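Local coordinates for hypothetical protein (Parabacteroides merdae, PDB 4OO3), which is of unknown function but probably acts as an NAD(P)-dependent oxidoreductase, joining a Rossmann-type nucleotide-binding domain to a C-terminal domain built on a large mixed sheet, at residues A[214-219]-A[431-436]; A[221-226]-A[301-306]; A[249-254]-A[287-292]. One frame throughout, in Å; residues are numbered along the deposited sequence.

Overall arrangement
All three contacts belong to the C-terminal domain and meet around the edge of its mixed sheet, where strands 243-255, 282-294 and 297-306 run side by side. Interaction 3 pairs the first two; interaction 1 joins the loop at 214-219 to helix 419-439, both of which touch the sheet, and interaction 2 lays helix 220-231 on strand 297-306. The centres of interactions 1 and 3 are about 8 Å apart, bridged by a salt bridge from Glu214 OE1 to Arg250 NE (2.7 Å). The centre of interaction 2 lies about 10 Å from each of the others: Val219 CG1 packs on Val303 CG2 at 3.7 Å, and Val301 O probably accepts a hydrogen bond from Ile290 N.

Interaction 1. Residues A[214-219]-A[431-436]; sequences EGIVDV and TSALDM
Leu434 reaches from helix 419-439 into a bend of the loop at 214-219, meeting Glu214, Ile216 and Val217. Leu434 CG is anti to the backbone N (chi1 179°), and both methyls that branch from it meet the loop. Leu434 CD1 does most of the touching: it lies 3.7 Å from Ile216 CG2 and 3.6 Å from Glu214 CD, the glutamate chain crossing the leucine at about a right angle. Val217 CG1 meets the base of the same side chain, 3.9 Å from Leu434 CB. Ile216 divides its branches between two residues of the helix. Its CG2 faces Leu434, while its extended arm (chi1 -165°, chi2 173°) ends with Ile216 CD1 3.9 Å from Ala433 CB. No hydrogen bond joins the segments, so the contact is one of buried apolar packing. The carboxylate of Glu214, although against Leu434 CD1, is held by a salt bridge from OE1 to Arg250; within the loop, Val217 N bonds back to Glu214 O at 3.1 Å. Ala433 also rests on Leu245 and Ala248 of strand 243-255 and, with Ile216, on Ile290 of strand 282-294; the loop, which leads into helix 220-231, and helix 419-439 thus lie together on the sheet.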
ATOM      1  N   GLU A 214      -5.239 -12.389   4.223  1.00 31.19           N
ATOM      2  CA  GLU A 214      -4.324 -13.304   3.545  1.00 32.12           C
ATOM      3  C   GLU A 214      -3.294 -12.521   2.746  1.00 30.01           C
ATOM      4  O   GLU A 214      -3.511 -11.363   2.411  1.00 26.68           O
ATOM      5  CB  GLU A 214      -5.087 -14.255   2.619  1.00 34.19           C
ATOM      6  CG  GLU A 214      -6.018 -15.217   3.347  1.00 37.63           C
ATOM      7  CD  GLU A 214      -5.916 -16.662   2.868  1.00 41.06           C
ATOM      8  OE1 GLU A 214      -5.154 -16.950   1.912  1.00 40.95           O
ATOM      9  OE2 GLU A 214      -6.614 -17.521   3.460  1.00 42.54           O
ATOM     10  N   GLY A 215      -2.181 -13.163   2.417  1.00 31.70           N
ATOM     11  CA  GLY A 215      -1.162 -12.514   1.584  1.00 32.43           C
ATOM     12  C   GLY A 215      -1.719 -11.963   0.277  1.00 30.85           C
ATOM     13  O   GLY A 215      -1.336 -10.881  -0.175  1.00 29.69           O
ATOM     14  N   ILE A 216      -2.648 -12.710  -0.310  1.00 30.29           N
ATOM     15  CA  ILE A 216      -3.229 -12.372  -1.602  1.00 31.09           C
ATOM     16  C   ILE A 216      -4.124 -11.111  -1.578  1.00 29.98           C
ATOM     17  O   ILE A 216      -4.456 -10.581  -2.635  1.00 28.92           O
ATOM     18  CB  ILE A 216      -3.979 -13.602  -2.188  1.00 32.81           C
ATOM     19  CG1 ILE A 216      -4.279 -13.428  -3.677  1.00 33.77           C
ATOM     20  CG2 ILE A 216      -5.269 -13.885  -1.426  1.00 34.18           C
ATOM     21  CD1 ILE A 216      -4.864 -14.672  -4.308  1.00 35.68           C
ATOM     22  N   VAL A 217      -4.497 -10.617  -0.394  1.00 29.01           N
ATOM     23  CA  VAL A 217      -5.360  -9.421  -0.295  1.00 27.93           C
ATOM     24  C   VAL A 217      -4.674  -8.224   0.375  1.00 27.73           C
ATOM     25  O   VAL A 217      -5.256  -7.144   0.465  1.00 26.69           O
ATOM     26  CB  VAL A 217      -6.691  -9.723   0.451  1.00 27.60           C
ATOM     27  CG1 VAL A 217      -7.346 -10.981  -0.105  1.00 28.71           C
ATOM     28  CG2 VAL A 217      -6.490  -9.844   1.959  1.00 27.60           C
ATOM     29  N   ASP A 218      -3.439  -8.419   0.823  1.00 28.57           N
ATOM     30  CA  ASP A 218      -2.746  -7.451   1.667  1.00 28.20           C
ATOM     31  C   ASP A 218      -1.791  -6.591   0.817  1.00 26.52           C
ATOM     32  O   ASP A 218      -2.194  -5.560   0.299  1.00 25.09           O
ATOM     33  CB  ASP A 218      -2.046  -8.203   2.807  1.00 30.92           C
ATOM     34  CG  ASP A 218      -1.336  -7.285   3.784  1.00 34.56           C
ATOM     35  OD1 ASP A 218      -1.584  -6.060   3.726  1.00 31.86           O
ATOM     36  OD2 ASP A 218      -0.544  -7.804   4.619  1.00 33.28           O
ATOM     37  N   VAL A 219      -0.546  -7.017   0.641  1.00 28.43           N
ATOM     38  CA  VAL A 219       0.425  -6.237  -0.137  1.00 27.68           C
ATOM     39  C   VAL A 219       0.004  -6.127  -1.602  1.00 28.00           C
ATOM     40  O   VAL A 219       0.370  -5.163  -2.258  1.00 26.93           O
ATOM     41  CB  VAL A 219       1.856  -6.827  -0.003  1.00 28.86           C
ATOM     42  CG1 VAL A 219       2.818  -6.298  -1.066  1.00 28.59           C
ATOM     43  CG2 VAL A 219       2.403  -6.534   1.380  1.00 28.43           C
ATOM     44  N   THR A 431     -10.143  -9.225  -3.395  1.00 29.73           N
ATOM     45  CA  THR A 431     -11.070 -10.113  -2.680  1.00 31.41           C
ATOM     46  C   THR A 431     -11.640 -11.224  -3.578  1.00 33.19           C
ATOM     47  O   THR A 431     -11.853 -12.344  -3.118  1.00 33.99           O
ATOM     48  CB  THR A 431     -12.210  -9.327  -2.015  1.00 31.89           C
ATOM     49  OG1 THR A 431     -12.904  -8.549  -2.998  1.00 32.26           O
ATOM     50  CG2 THR A 431     -11.658  -8.411  -0.932  1.00 31.71           C
ATOM     51  N   SER A 432     -11.866 -10.920  -4.855  1.00 36.20           N
ATOM     52  CA  SER A 432     -12.296 -11.930  -5.831  1.00 38.19           C
ATOM     53  C   SER A 432     -11.236 -13.007  -6.042  1.00 38.57           C
ATOM     54  O   SER A 432     -11.563 -14.180  -6.227  1.00 40.83           O
ATOM     55  CB  SER A 432     -12.631 -11.284  -7.178  1.00 39.05           C
ATOM     56  OG  SER A 432     -13.773 -10.458  -7.064  1.00 42.44           O
ATOM     57  N   ALA A 433      -9.970 -12.601  -6.021  1.00 36.99           N
ATOM     58  CA  ALA A 433      -8.858 -13.531  -6.182  1.00 35.58           C
ATOM     59  C   ALA A 433      -8.771 -14.486  -4.993  1.00 35.37           C
ATOM     60  O   ALA A 433      -8.470 -15.669  -5.165  1.00 34.91           O
ATOM     61  CB  ALA A 433      -7.551 -12.769  -6.355  1.00 34.56           C
ATOM     62  N   LEU A 434      -9.043 -13.981  -3.792  1.00 33.38           N
ATOM     63  CA  LEU A 434      -9.052 -14.840  -2.608  1.00 34.23           C
ATOM     64  C   LEU A 434     -10.047 -15.979  -2.778  1.00 35.09           C
ATOM     65  O   LEU A 434      -9.735 -17.123  -2.484  1.00 34.74           O
ATOM     66  CB  LEU A 434      -9.384 -14.041  -1.347  1.00 33.70           C
ATOM     67  CG  LEU A 434      -9.443 -14.837  -0.041  1.00 34.31           C
ATOM     68  CD1 LEU A 434      -8.098 -15.482   0.266  1.00 35.18           C
ATOM     69  CD2 LEU A 434      -9.888 -13.946   1.103  1.00 34.02           C
ATOM     70  N   ASP A 435     -11.244 -15.655  -3.251  1.00 38.21           N
ATOM     71  CA  ASP A 435     -12.292 -16.655  -3.495  1.00 39.56           C
ATOM     72  C   ASP A 435     -11.898 -17.673  -4.569  1.00 41.49           C
ATOM     73  O   ASP A 435     -12.086 -18.874  -4.387  1.00 42.55           O
ATOM     74  CB  ASP A 435     -13.606 -15.966  -3.884  1.00 39.18           C
ATOM     75  CG  ASP A 435     -14.260 -15.246  -2.714  1.00 40.83           C
ATOM     76  OD1 ASP A 435     -13.875 -15.506  -1.551  1.00 40.24           O
ATOM     77  OD2 ASP A 435     -15.166 -14.419  -2.952  1.00 43.07           O
HETATM   78  N   MSE A 436     -11.357 -17.185  -5.681  1.00 41.97           N
HETATM   79  CA  MSE A 436     -10.873 -18.052  -6.760  1.00 40.72           C
HETATM   80  C   MSE A 436      -9.777 -18.947  -6.242  1.00 41.70           C
HETATM   81  O   MSE A 436      -9.797 -20.157  -6.472  1.00 43.51           O
HETATM   82  CB  MSE A 436     -10.364 -17.185  -7.915  1.00 39.64           C
HETATM   83  CG  MSE A 436      -9.630 -18.002  -8.975  1.00 39.42           C
HETATM   84 SE   MSE A 436      -9.452 -16.930 -10.614  0.75 37.35          SE
HETATM   85  CE  MSE A 436     -11.320 -17.104 -11.207  1.00 37.22           C
TER

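Interaction 2. Residues A[221-226]-A[301-306]; sequences THLVDL and VSVIWN
Leu223 of helix 220-231 packs on Val301 and Val303, two residues that point from strand 297-306 toward the helix. The apolar contacts divide along the Leu223 side chain. Near the backbone, Leu223 CB meets Val301 CG1 at 3.8 Å; farther out, Leu223 CD1 lies 3.8 Å from Val303 CG2, the two side chains crossing obliquely. Leu223 CG stands anti to the carbonyl carbon (chi1 -58°), and from it CD1 reaches the strand. A looser methyl contact, Val224 CG2 to Val301 CG2 at 4.2 Å, flanks the first, with these valines at about a right angle. This is helix-on-sheet packing in the C-terminal domain of the putative oxidoreductase family: the axes of 221-226 and 301-306 run nearly antiparallel (158°) and approach to 8.4 Å. Val301 and Val303, two positions apart, face the helix, whereas the intervening Ser302 turns its side chain away.

The backbone of Ser302 still takes part, since Leu223 CD1 lies 3.4 Å from Ser302 O. No hydrogen bond spans the two segments. The helix bonds within itself, Asp225 N to Thr221 O at 3.0 Å, while the strand bonds to its neighbours in the sheet, Ser302 pairing with Lys185 and Ser187.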
ATOM      1  N   THR A 221      -2.719  -5.260  -2.702  1.00 27.58           N
ATOM      2  CA  THR A 221      -3.418  -3.979  -2.783  1.00 28.56           C
ATOM      3  C   THR A 221      -2.522  -2.945  -3.470  1.00 27.49           C
ATOM      4  O   THR A 221      -2.916  -2.355  -4.466  1.00 26.69           O
ATOM      5  CB  THR A 221      -3.848  -3.520  -1.377  1.00 29.72           C
ATOM      6  OG1 THR A 221      -4.792  -4.460  -0.856  1.00 31.89           O
ATOM      7  CG2 THR A 221      -4.497  -2.143  -1.396  1.00 34.64           C
ATOM      8  N   HIS A 222      -1.305  -2.767  -2.957  1.00 28.49           N
ATOM      9  CA  HIS A 222      -0.331  -1.860  -3.577  1.00 28.60           C
ATOM     10  C   HIS A 222      -0.086  -2.189  -5.051  1.00 28.98           C
ATOM     11  O   HIS A 222      -0.014  -1.284  -5.885  1.00 25.78           O
ATOM     12  CB  HIS A 222       1.019  -1.924  -2.866  1.00 27.73           C
ATOM     13  CG  HIS A 222       1.006  -1.403  -1.465  1.00 28.48           C
ATOM     14  ND1 HIS A 222       0.461  -0.184  -1.125  1.00 29.70           N
ATOM     15  CD2 HIS A 222       1.501  -1.927  -0.319  1.00 30.71           C
ATOM     16  CE1 HIS A 222       0.610   0.018   0.172  1.00 30.95           C
ATOM     17  NE2 HIS A 222       1.237  -1.027   0.685  1.00 32.81           N
ATOM     18  N   LEU A 223       0.075  -3.476  -5.366  1.00 27.53           N
ATOM     19  CA  LEU A 223       0.480  -3.868  -6.720  1.00 26.38           C
ATOM     20  C   LEU A 223      -0.668  -3.664  -7.694  1.00 25.82           C
ATOM     21  O   LEU A 223      -0.472  -3.130  -8.780  1.00 26.10           O
ATOM     22  CB  LEU A 223       1.001  -5.311  -6.760  1.00 27.37           C
ATOM     23  CG  LEU A 223       2.189  -5.617  -5.845  1.00 28.22           C
ATOM     24  CD1 LEU A 223       2.650  -7.055  -6.035  1.00 30.14           C
ATOM     25  CD2 LEU A 223       3.347  -4.651  -6.085  1.00 28.85           C
ATOM     26  N   VAL A 224      -1.868  -4.054  -7.279  1.00 26.39           N
ATOM     27  CA  VAL A 224      -3.067  -3.861  -8.084  1.00 26.34           C
ATOM     28  C   VAL A 224      -3.305  -2.373  -8.343  1.00 27.20           C
ATOM     29  O   VAL A 224      -3.647  -1.982  -9.468  1.00 28.83           O
ATOM     30  CB  VAL A 224      -4.298  -4.519  -7.414  1.00 27.08           C
ATOM     31  CG1 VAL A 224      -5.605  -4.008  -8.011  1.00 27.28           C
ATOM     32  CG2 VAL A 224      -4.214  -6.030  -7.556  1.00 27.11           C
ATOM     33  N   ASP A 225      -3.109  -1.555  -7.307  1.00 25.84           N
ATOM     34  CA  ASP A 225      -3.215  -0.105  -7.425  1.00 24.76           C
ATOM     35  C   ASP A 225      -2.193   0.442  -8.403  1.00 26.03           C
ATOM     36  O   ASP A 225      -2.508   1.324  -9.185  1.00 25.42           O
ATOM     37  CB  ASP A 225      -3.014   0.582  -6.073  1.00 24.87           C
ATOM     38  CG  ASP A 225      -3.204   2.098  -6.155  1.00 26.28           C
ATOM     39  OD1 ASP A 225      -4.341   2.532  -6.424  1.00 24.59           O
ATOM     40  OD2 ASP A 225      -2.220   2.853  -5.957  1.00 25.26           O
ATOM     41  N   LEU A 226      -0.969  -0.078  -8.361  1.00 28.00           N
ATOM     42  CA  LEU A 226       0.054   0.385  -9.290  1.00 29.23           C
ATOM     43  C   LEU A 226      -0.306   0.078 -10.741  1.00 30.36           C
ATOM     44  O   LEU A 226      -0.110   0.940 -11.598  1.00 31.37           O
ATOM     45  CB  LEU A 226       1.437  -0.183  -8.963  1.00 29.45           C
ATOM     46  CG  LEU A 226       2.188   0.453  -7.803  1.00 29.54           C
ATOM     47  CD1 LEU A 226       3.616  -0.065  -7.794  1.00 31.41           C
ATOM     48  CD2 LEU A 226       2.174   1.973  -7.868  1.00 30.32           C
ATOM     49  N   VAL A 301       0.059 -10.107 -10.647  1.00 32.13           N
ATOM     50  CA  VAL A 301       0.707  -9.615  -9.438  1.00 30.09           C
ATOM     51  C   VAL A 301       0.971 -10.755  -8.474  1.00 30.04           C
ATOM     52  O   VAL A 301       0.195 -11.708  -8.399  1.00 29.28           O
ATOM     53  CB  VAL A 301      -0.102  -8.508  -8.734  1.00 28.48           C
ATOM     54  CG1 VAL A 301      -0.359  -7.355  -9.692  1.00 27.63           C
ATOM     55  CG2 VAL A 301      -1.405  -9.048  -8.173  1.00 28.71           C
ATOM     56  N   SER A 302       2.066 -10.639  -7.728  1.00 29.57           N
ATOM     57  CA  SER A 302       2.508 -11.706  -6.853  1.00 31.95           C
ATOM     58  C   SER A 302       3.231 -11.163  -5.613  1.00 32.79           C
ATOM     59  O   SER A 302       3.986 -10.185  -5.691  1.00 28.10           O
ATOM     60  CB  SER A 302       3.428 -12.640  -7.640  1.00 33.63           C
ATOM     61  OG  SER A 302       4.012 -13.605  -6.796  1.00 37.37           O
ATOM     62  N   VAL A 303       2.994 -11.813  -4.473  1.00 35.29           N
ATOM     63  CA  VAL A 303       3.604 -11.420  -3.208  1.00 36.25           C
ATOM     64  C   VAL A 303       4.042 -12.660  -2.439  1.00 36.70           C
ATOM     65  O   VAL A 303       3.252 -13.574  -2.231  1.00 37.60           O
ATOM     66  CB  VAL A 303       2.637 -10.607  -2.322  1.00 37.67           C
ATOM     67  CG1 VAL A 303       3.302 -10.267  -0.995  1.00 39.63           C
ATOM     68  CG2 VAL A 303       2.193  -9.327  -3.028  1.00 37.16           C
ATOM     69  N   ILE A 304       5.308 -12.677  -2.033  1.00 36.10           N
ATOM     70  CA  ILE A 304       5.842 -13.702  -1.157  1.00 36.17           C
ATOM     71  C   ILE A 304       6.352 -13.048   0.132  1.00 35.43           C
ATOM     72  O   ILE A 304       7.022 -12.017   0.094  1.00 33.72           O
ATOM     73  CB  ILE A 304       6.977 -14.492  -1.842  1.00 38.45           C
ATOM     74  CG1 ILE A 304       6.404 -15.309  -3.009  1.00 39.30           C
ATOM     75  CG2 ILE A 304       7.693 -15.389  -0.834  1.00 39.35           C
ATOM     76  CD1 ILE A 304       7.422 -16.074  -3.826  1.00 40.95           C
ATOM     77  N   TRP A 305       6.015 -13.658   1.265  1.00 34.08           N
ATOM     78  CA  TRP A 305       6.538 -13.270   2.560  1.00 32.00           C
ATOM     79  C   TRP A 305       7.393 -14.401   3.113  1.00 34.94           C
ATOM     80  O   TRP A 305       6.881 -15.445   3.527  1.00 34.94           O
ATOM     81  CB  TRP A 305       5.393 -12.953   3.529  1.00 32.31           C
ATOM     82  CG  TRP A 305       4.821 -11.567   3.356  1.00 29.97           C
ATOM     83  CD1 TRP A 305       3.801 -11.196   2.535  1.00 30.27           C
ATOM     84  CD2 TRP A 305       5.251 -10.379   4.022  1.00 30.14           C
ATOM     85  NE1 TRP A 305       3.564  -9.846   2.646  1.00 30.93           N
ATOM     86  CE2 TRP A 305       4.447  -9.321   3.551  1.00 30.12           C
ATOM     87  CE3 TRP A 305       6.250 -10.102   4.964  1.00 30.24           C
ATOM     88  CZ2 TRP A 305       4.599  -8.011   4.001  1.00 30.16           C
ATOM     89  CZ3 TRP A 305       6.403  -8.800   5.406  1.00 30.14           C
ATOM     90  CH2 TRP A 305       5.582  -7.770   4.926  1.00 29.45           C
ATOM     91  N   ASN A 306       8.703 -14.207   3.099  1.00 35.56           N
ATOM     92  CA  ASN A 306       9.596 -15.125   3.775  1.00 39.52           C
ATOM     93  C   ASN A 306       9.864 -14.619   5.187  1.00 37.79           C
ATOM     94  O   ASN A 306       9.480 -13.499   5.533  1.00 35.65           O
ATOM     95  CB  ASN A 306      10.884 -15.311   2.972  1.00 40.21           C
ATOM     96  CG  ASN A 306      10.654 -16.082   1.685  1.00 42.70           C
ATOM     97  OD1 ASN A 306       9.886 -17.047   1.649  1.00 44.50           O
ATOM     98  ND2 ASN A 306      11.318 -15.660   0.620  1.00 43.60           N
TER

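Interaction 3. Residues A[249-254]-A[287-292]; sequences NRWTTS and NGDIVY
Asn287 and Trp251 form a hydrogen-bonded pair of an antiparallel beta bridge, where strands 243-255 and 282-294 lie side by side at one edge of the mixed sheet of the C-terminal domain. Trp251 N bonds to Asn287 O at 3.2 Å, and the return bond from Asn287 N to Trp251 O is weak. On the face shared by these side chains, CG of Trp251 stands between the backbone N and the carbonyl carbon, and the indole lies over the neighbouring strand. Asn287 CB sits over its five-membered ring, 3.4 Å from the centroid and 15° off the normal, a CH-pi contact. The amide of Asn287 is only 14° from parallel to the indole. Asn287 ND2 gives a second bond to Trp251 O at 3.2 Å, approaching from above the carbonyl plane, while OD1 accepts from the backbone N of Trp305 on the next strand. The side-chain amide therefore links all three strands and has its rotation fixed.

The six-membered ring of Trp251 extends past Gly288, with Trp251 CZ3 3.6 Å from Gly288 CA. Gly288 pairs with Arg250 without hydrogen bonds, their CA atoms 4.2 Å apart; the side chain of Arg250 leads away, to Glu214 and to a cation-pi contact with Tyr285.

Asp289 completes the contact opposite Asn249, in a second hydrogen-bonded pair. Asp289 N to Asn249 O (3.0 Å) and Asn249 N to Asp289 O join the backbones. The side chains lie side by side, amide and carboxylate planes steeply turned against each other, with weak bonds from Asn249 N and ND2 to Asp289 OD1; Asn249 OD1 bonds to Lys440. Beyond Trp251, Asn287 ND2 approaches Thr253 OG1 in the plane of its amide, at 2.7 Å with an N-H...O angle of 168°.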
ATOM      1  N   ASN A 249      -3.684 -17.988  -6.882  1.00 35.37           N
ATOM      2  CA  ASN A 249      -3.145 -18.996  -5.982  1.00 36.43           C
ATOM      3  C   ASN A 249      -2.801 -18.397  -4.631  1.00 36.83           C
ATOM      4  O   ASN A 249      -2.515 -17.202  -4.524  1.00 37.61           O
ATOM      5  CB  ASN A 249      -1.907 -19.651  -6.588  1.00 36.96           C
ATOM      6  CG  ASN A 249      -2.214 -20.369  -7.887  1.00 37.88           C
ATOM      7  OD1 ASN A 249      -2.715 -21.493  -7.882  1.00 41.01           O
ATOM      8  ND2 ASN A 249      -1.932 -19.722  -9.000  1.00 35.73           N
ATOM      9  N   ARG A 250      -2.856 -19.241  -3.605  1.00 35.59           N
ATOM     10  CA  ARG A 250      -2.468 -18.874  -2.257  1.00 35.34           C
ATOM     11  C   ARG A 250      -1.666 -20.020  -1.662  1.00 37.19           C
ATOM     12  O   ARG A 250      -1.966 -21.187  -1.903  1.00 38.36           O
ATOM     13  CB  ARG A 250      -3.703 -18.584  -1.405  1.00 36.33           C
ATOM     14  CG  ARG A 250      -4.731 -19.707  -1.370  1.00 38.25           C
ATOM     15  CD  ARG A 250      -6.020 -19.245  -0.708  1.00 39.13           C
ATOM     16  NE  ARG A 250      -5.935 -19.275   0.751  1.00 39.46           N
ATOM     17  CZ  ARG A 250      -6.169 -20.353   1.501  1.00 41.01           C
ATOM     18  NH1 ARG A 250      -6.487 -21.516   0.953  1.00 40.55           N
ATOM     19  NH2 ARG A 250      -6.063 -20.272   2.818  1.00 43.52           N
ATOM     20  N   TRP A 251      -0.626 -19.693  -0.908  1.00 36.06           N
ATOM     21  CA  TRP A 251       0.195 -20.724  -0.292  1.00 36.35           C
ATOM     22  C   TRP A 251       0.842 -20.200   0.977  1.00 36.29           C
ATOM     23  O   TRP A 251       0.740 -19.010   1.295  1.00 33.21           O
ATOM     24  CB  TRP A 251       1.231 -21.287  -1.280  1.00 36.42           C
ATOM     25  CG  TRP A 251       2.284 -20.327  -1.760  1.00 36.61           C
ATOM     26  CD1 TRP A 251       3.559 -20.185  -1.271  1.00 36.48           C
ATOM     27  CD2 TRP A 251       2.165 -19.399  -2.843  1.00 35.00           C
ATOM     28  NE1 TRP A 251       4.230 -19.218  -1.979  1.00 36.15           N
ATOM     29  CE2 TRP A 251       3.398 -18.722  -2.950  1.00 34.85           C
ATOM     30  CE3 TRP A 251       1.136 -19.076  -3.738  1.00 33.78           C
ATOM     31  CZ2 TRP A 251       3.625 -17.732  -3.912  1.00 33.60           C
ATOM     32  CZ3 TRP A 251       1.362 -18.101  -4.688  1.00 33.12           C
ATOM     33  CH2 TRP A 251       2.596 -17.436  -4.768  1.00 32.66           C
ATOM     34  N   THR A 252       1.494 -21.102   1.702  1.00 37.95           N
ATOM     35  CA  THR A 252       1.911 -20.821   3.062  1.00 39.91           C
ATOM     36  C   THR A 252       3.405 -20.578   3.214  1.00 40.49           C
ATOM     37  O   THR A 252       4.205 -20.965   2.364  1.00 41.24           O
ATOM     38  CB  THR A 252       1.517 -21.972   4.008  1.00 41.67           C
ATOM     39  OG1 THR A 252       2.147 -23.183   3.586  1.00 43.69           O
ATOM     40  CG2 THR A 252       0.006 -22.154   4.028  1.00 42.43           C
ATOM     41  N   THR A 253       3.753 -19.903   4.305  1.00 40.47           N
ATOM     42  CA  THR A 253       5.122 -19.812   4.774  1.00 39.67           C
ATOM     43  C   THR A 253       5.145 -20.487   6.141  1.00 40.78           C
ATOM     44  O   THR A 253       4.330 -20.169   7.007  1.00 43.79           O
ATOM     45  CB  THR A 253       5.589 -18.347   4.878  1.00 37.41           C
ATOM     46  OG1 THR A 253       5.544 -17.739   3.580  1.00 37.47           O
ATOM     47  CG2 THR A 253       7.008 -18.258   5.425  1.00 36.73           C
ATOM     48  N   SER A 254       6.056 -21.438   6.322  1.00 42.09           N
ATOM     49  CA  SER A 254       6.181 -22.150   7.592  1.00 43.87           C
ATOM     50  C   SER A 254       6.944 -21.298   8.580  1.00 44.32           C
ATOM     51  O   SER A 254       7.937 -20.675   8.218  1.00 45.90           O
ATOM     52  CB  SER A 254       6.910 -23.478   7.407  1.00 45.02           C
ATOM     53  OG  SER A 254       6.100 -24.385   6.687  1.00 46.59           O
ATOM     54  N   ASN A 287       1.170 -15.707   1.317  1.00 34.47           N
ATOM     55  CA  ASN A 287       1.666 -15.645  -0.053  1.00 34.43           C
ATOM     56  C   ASN A 287       0.507 -15.803  -1.016  1.00 35.49           C
ATOM     57  O   ASN A 287      -0.449 -16.514  -0.725  1.00 37.42           O
ATOM     58  CB  ASN A 287       2.680 -16.756  -0.311  1.00 36.01           C
ATOM     59  CG  ASN A 287       3.750 -16.830   0.750  1.00 36.31           C
ATOM     60  OD1 ASN A 287       4.671 -16.025   0.771  1.00 38.25           O
ATOM     61  ND2 ASN A 287       3.639 -17.806   1.631  1.00 37.07           N
ATOM     62  N   GLY A 288       0.577 -15.127  -2.154  1.00 34.36           N
ATOM     63  CA  GLY A 288      -0.421 -15.323  -3.192  1.00 35.29           C
ATOM     64  C   GLY A 288      -0.073 -14.602  -4.477  1.00 34.48           C
ATOM     65  O   GLY A 288       0.811 -13.750  -4.494  1.00 34.63           O
ATOM     66  N   ASP A 289      -0.756 -14.963  -5.560  1.00 32.87           N
ATOM     67  CA  ASP A 289      -0.644 -14.225  -6.804  1.00 32.84           C
ATOM     68  C   ASP A 289      -1.974 -14.162  -7.537  1.00 32.17           C
ATOM     69  O   ASP A 289      -2.893 -14.920  -7.242  1.00 32.20           O
ATOM     70  CB  ASP A 289       0.476 -14.776  -7.701  1.00 36.79           C
ATOM     71  CG  ASP A 289       0.283 -16.230  -8.093  1.00 40.65           C
ATOM     72  OD1 ASP A 289      -0.844 -16.758  -8.017  1.00 45.10           O
ATOM     73  OD2 ASP A 289       1.283 -16.847  -8.508  1.00 44.21           O
ATOM     74  N   ILE A 290      -2.077 -13.222  -8.470  1.00 32.14           N
ATOM     75  CA  ILE A 290      -3.311 -12.997  -9.214  1.00 31.83           C
ATOM     76  C   ILE A 290      -2.970 -12.735 -10.668  1.00 32.25           C
ATOM     77  O   ILE A 290      -2.079 -11.929 -10.959  1.00 32.64           O
ATOM     78  CB  ILE A 290      -4.098 -11.768  -8.696  1.00 31.51           C
ATOM     79  CG1 ILE A 290      -4.049 -11.687  -7.164  1.00 30.40           C
ATOM     80  CG2 ILE A 290      -5.536 -11.799  -9.223  1.00 31.99           C
ATOM     81  CD1 ILE A 290      -4.751 -10.477  -6.572  1.00 29.10           C
ATOM     82  N   VAL A 291      -3.661 -13.434 -11.566  1.00 32.77           N
ATOM     83  CA  VAL A 291      -3.693 -13.066 -12.971  1.00 33.91           C
ATOM     84  C   VAL A 291      -5.104 -12.589 -13.277  1.00 33.77           C
ATOM     85  O   VAL A 291      -6.080 -13.264 -12.959  1.00 34.86           O
ATOM     86  CB  VAL A 291      -3.305 -14.228 -13.904  1.00 36.00           C
ATOM     87  CG1 VAL A 291      -3.396 -13.797 -15.364  1.00 35.49           C
ATOM     88  CG2 VAL A 291      -1.895 -14.684 -13.604  1.00 35.60           C
ATOM     89  N   TYR A 292      -5.201 -11.408 -13.872  1.00 31.85           N
ATOM     90  CA  TYR A 292      -6.484 -10.827 -14.208  1.00 31.97           C
ATOM     91  C   TYR A 292      -6.369  -9.941 -15.434  1.00 32.08           C
ATOM     92  O   TYR A 292      -5.281  -9.464 -15.775  1.00 30.91           O
ATOM     93  CB  TYR A 292      -7.026 -10.015 -13.032  1.00 30.54           C
ATOM     94  CG  TYR A 292      -6.161  -8.838 -12.611  1.00 29.06           C
ATOM     95  CD1 TYR A 292      -5.044  -9.025 -11.806  1.00 30.00           C
ATOM     96  CD2 TYR A 292      -6.474  -7.537 -13.001  1.00 28.04           C
ATOM     97  CE1 TYR A 292      -4.255  -7.951 -11.412  1.00 28.43           C
ATOM     98  CE2 TYR A 292      -5.693  -6.458 -12.609  1.00 26.80           C
ATOM     99  CZ  TYR A 292      -4.585  -6.670 -11.814  1.00 27.81           C
ATOM    100  OH  TYR A 292      -3.796  -5.608 -11.417  1.00 27.89           O
TER